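Local structure of hypothetical protein (Corynebacterium diphtheriae, 2P4G) at residues H213-P218 against L253-Y258. The protein is a pyrimidine reductase-like protein that probably acts as an NADP-dependent 5-amino-6-(5-phosphoribosylamino)uracil reductase in riboflavin biosynthesis. Numbering follows the deposited sequence.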
loop_
_atom_site.group_PDB
_atom_site.type_symbol
_atom_site.label_atom_id
_atom_site.label_comp_id
_atom_site.label_asym_id
_atom_site.label_seq_id
_atom_site.Cartn_x
_atom_site.Cartn_y
_atom_site.Cartn_z
ATOM N N HIS A 213 0.189 -10.254 8.783
ATOM C CA HIS A 213 1.570 -9.886 8.619
ATOM C C HIS A 213 1.724 -9.286 7.232
ATOM O O HIS A 213 1.520 -9.972 6.247
ATOM C CB HIS A 213 2.456 -11.105 8.742
ATOM C CG HIS A 213 2.481 -11.661 10.113
ATOM N ND1 HIS A 213 3.434 -11.308 11.042
ATOM C CD2 HIS A 213 1.639 -12.516 10.737
ATOM C CE1 HIS A 213 3.180 -11.930 12.179
ATOM N NE2 HIS A 213 2.103 -12.678 12.014
ATOM N N LEU A 214 2.073 -8.006 7.165
ATOM C CA LEU A 214 2.220 -7.318 5.881
ATOM C C LEU A 214 3.615 -6.737 5.818
ATOM O O LEU A 214 4.057 -6.030 6.740
ATOM C CB LEU A 214 1.172 -6.221 5.720
ATOM C CG LEU A 214 1.221 -5.397 4.418
ATOM C CD1 LEU A 214 0.748 -6.217 3.243
ATOM C CD2 LEU A 214 0.387 -4.124 4.570
ATOM N N THR A 215 4.317 -7.098 4.748
ATOM C CA THR A 215 5.603 -6.540 4.408
ATOM C C THR A 215 5.381 -5.515 3.307
ATOM O O THR A 215 4.749 -5.822 2.304
ATOM C CB THR A 215 6.543 -7.627 3.865
ATOM O OG1 THR A 215 6.657 -8.662 4.846
ATOM C CG2 THR A 215 7.943 -7.042 3.499
ATOM N N ILE A 216 5.909 -4.308 3.502
ATOM C CA ILE A 216 5.806 -3.230 2.516
ATOM C C ILE A 216 7.184 -2.987 1.940
ATOM O O ILE A 216 8.119 -2.570 2.649
ATOM C CB ILE A 216 5.268 -1.951 3.123
ATOM C CG1 ILE A 216 3.928 -2.248 3.815
ATOM C CG2 ILE A 216 5.131 -0.873 2.025
ATOM C CD1 ILE A 216 3.617 -1.371 4.961
ATOM N N ALA A 217 7.288 -3.276 0.648
ATOM C CA ALA A 217 8.547 -3.335 -0.051
ATOM C C ALA A 217 8.840 -1.959 -0.599
ATOM O O ALA A 217 7.928 -1.237 -1.021
ATOM C CB ALA A 217 8.487 -4.366 -1.175
ATOM N N PRO A 218 10.127 -1.565 -0.569
ATOM C CA PRO A 218 10.502 -0.230 -0.985
ATOM C C PRO A 218 10.414 -0.066 -2.508
ATOM O O PRO A 218 11.406 0.241 -3.169
ATOM C CB PRO A 218 11.943 -0.132 -0.489
ATOM C CG PRO A 218 12.460 -1.541 -0.613
ATOM C CD PRO A 218 11.303 -2.369 -0.165
ATOM N N LEU A 253 12.650 -2.882 3.774
ATOM C CA LEU A 253 11.328 -3.473 3.779
ATOM C C LEU A 253 10.715 -3.246 5.145
ATOM O O LEU A 253 11.408 -3.353 6.158
ATOM C CB LEU A 253 11.373 -4.974 3.476
ATOM C CG LEU A 253 11.537 -5.423 2.003
ATOM C CD1 LEU A 253 12.928 -5.103 1.498
ATOM C CD2 LEU A 253 11.208 -6.928 1.867
ATOM N N ILE A 254 9.428 -2.905 5.176
ATOM C CA ILE A 254 8.730 -2.650 6.450
ATOM C C ILE A 254 7.975 -3.925 6.742
ATOM O O ILE A 254 7.382 -4.531 5.842
ATOM C CB ILE A 254 7.740 -1.464 6.407
ATOM C CG1 ILE A 254 8.434 -0.176 5.972
ATOM C CG2 ILE A 254 7.064 -1.231 7.783
ATOM C CD1 ILE A 254 7.423 0.963 5.675
ATOM N N PHE A 255 8.049 -4.351 7.998
ATOM C CA PHE A 255 7.296 -5.478 8.448
ATOM C C PHE A 255 6.335 -4.953 9.483
ATOM O O PHE A 255 6.739 -4.242 10.401
ATOM C CB PHE A 255 8.205 -6.538 9.052
ATOM C CG PHE A 255 9.265 -7.005 8.123
ATOM C CD1 PHE A 255 8.964 -7.897 7.106
ATOM C CD2 PHE A 255 10.554 -6.548 8.240
ATOM C CE1 PHE A 255 9.922 -8.320 6.251
ATOM C CE2 PHE A 255 11.525 -6.986 7.377
ATOM C CZ PHE A 255 11.213 -7.873 6.381
ATOM N N SER A 256 5.069 -5.333 9.329
ATOM C CA SER A 256 3.990 -4.844 10.168
ATOM C C SER A 256 3.101 -6.025 10.537
ATOM O O SER A 256 2.857 -6.890 9.720
ATOM C CB SER A 256 3.169 -3.788 9.422
ATOM O OG SER A 256 2.484 -4.373 8.329
ATOM N N ARG A 257 2.660 -6.060 11.787
ATOM C CA ARG A 257 1.682 -7.000 12.234
ATOM C C ARG A 257 0.499 -6.197 12.730
ATOM O O ARG A 257 0.657 -5.322 13.621
ATOM C CB ARG A 257 2.221 -7.834 13.384
ATOM C CG ARG A 257 1.324 -9.022 13.697
ATOM C CD ARG A 257 1.864 -9.846 14.833
ATOM N NE ARG A 257 1.671 -9.167 16.090
ATOM C CZ ARG A 257 2.190 -9.570 17.244
ATOM N NH1 ARG A 257 2.947 -10.648 17.303
ATOM N NH2 ARG A 257 1.932 -8.879 18.343
ATOM N N TYR A 258 -0.672 -6.504 12.166
ATOM C CA TYR A 258 -1.946 -5.897 12.559
ATOM C C TYR A 258 -2.933 -6.923 13.071
ATOM O O TYR A 258 -2.979 -8.055 12.588
ATOM C CB TYR A 258 -2.627 -5.275 11.356
ATOM C CG TYR A 258 -1.901 -4.138 10.691
ATOM C CD1 TYR A 258 -2.095 -2.812 11.117
ATOM C CD2 TYR A 258 -1.064 -4.369 9.591
ATOM C CE1 TYR A 258 -1.460 -1.739 10.474
ATOM C CE2 TYR A 258 -0.410 -3.303 8.944
ATOM C CZ TYR A 258 -0.627 -1.997 9.384
ATOM O OH TYR A 258 0.008 -0.967 8.750
HETATM O O HOH W 1 4.967 -9.127 9.488
#
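One face of the His-213 imidazole carries the aliphatic part of Arg-257. CG of Arg-257 sits 4.1 Å from the centroid of the His-213 ring, 24° off its normal, in a CH-pi contact offset toward the rim. The two side chains run side by side and point the same way, but the guanidinium plane is turned 85° from the imidazole, and the Arg-257 chain bends at chi3. A water lies in the plane of the imidazole at its edge. It hydrogen bonds to ND1 of His-213 and donates to O of Ser-256. NE2 of His-213 is hydrogen-bonded to NH1 of Arg-37, and NE of Arg-257 forms a salt bridge with Glu-244. The Phe-255 ring meets Thr-215 at its edge: OG1 of Thr-215 is 3.3 Å from CD1 of Phe-255, near the ring plane. That hydroxyl is hydrogen-bonded to Asp-62 of helix 60-72, which also packs on Phe-255.

The backbones are neighbouring antiparallel strands of the mixed sheet of a RibD C-terminal domain, a member of the dihydrofolate reductase-like clan. Strand 211-217 lies between strands 35-43 and 254-260, and Ile-254 also packs on Tyr-258 of the second subunit. Leu-214/Ser-256 and Ile-216/Ile-254 are the hydrogen-bonded pairs. O of Leu-214 accepts twice, from N of Ser-256 at 2.9 Å and from OG of Ser-256 at 2.8 Å. Chi1 of Ser-256 (67°) places OG between the backbone N and the carbonyl carbon, within reach of that oxygen. N of Ile-216 donates to O of Ile-254 at 2.8 Å. Leu-214, Ile-216, Ile-254 and Ser-256 point to the other face of the sheet from Thr-215 and Phe-255; there the CB atoms of Ile-216 and Ile-254 lie 4.1 Å apart. At the loop end, CD1 of Leu-253 touches CD of Pro-218 at 3.6 Å. CD2 of Leu-253 meets CG2 of Thr-215 at 3.7 Å.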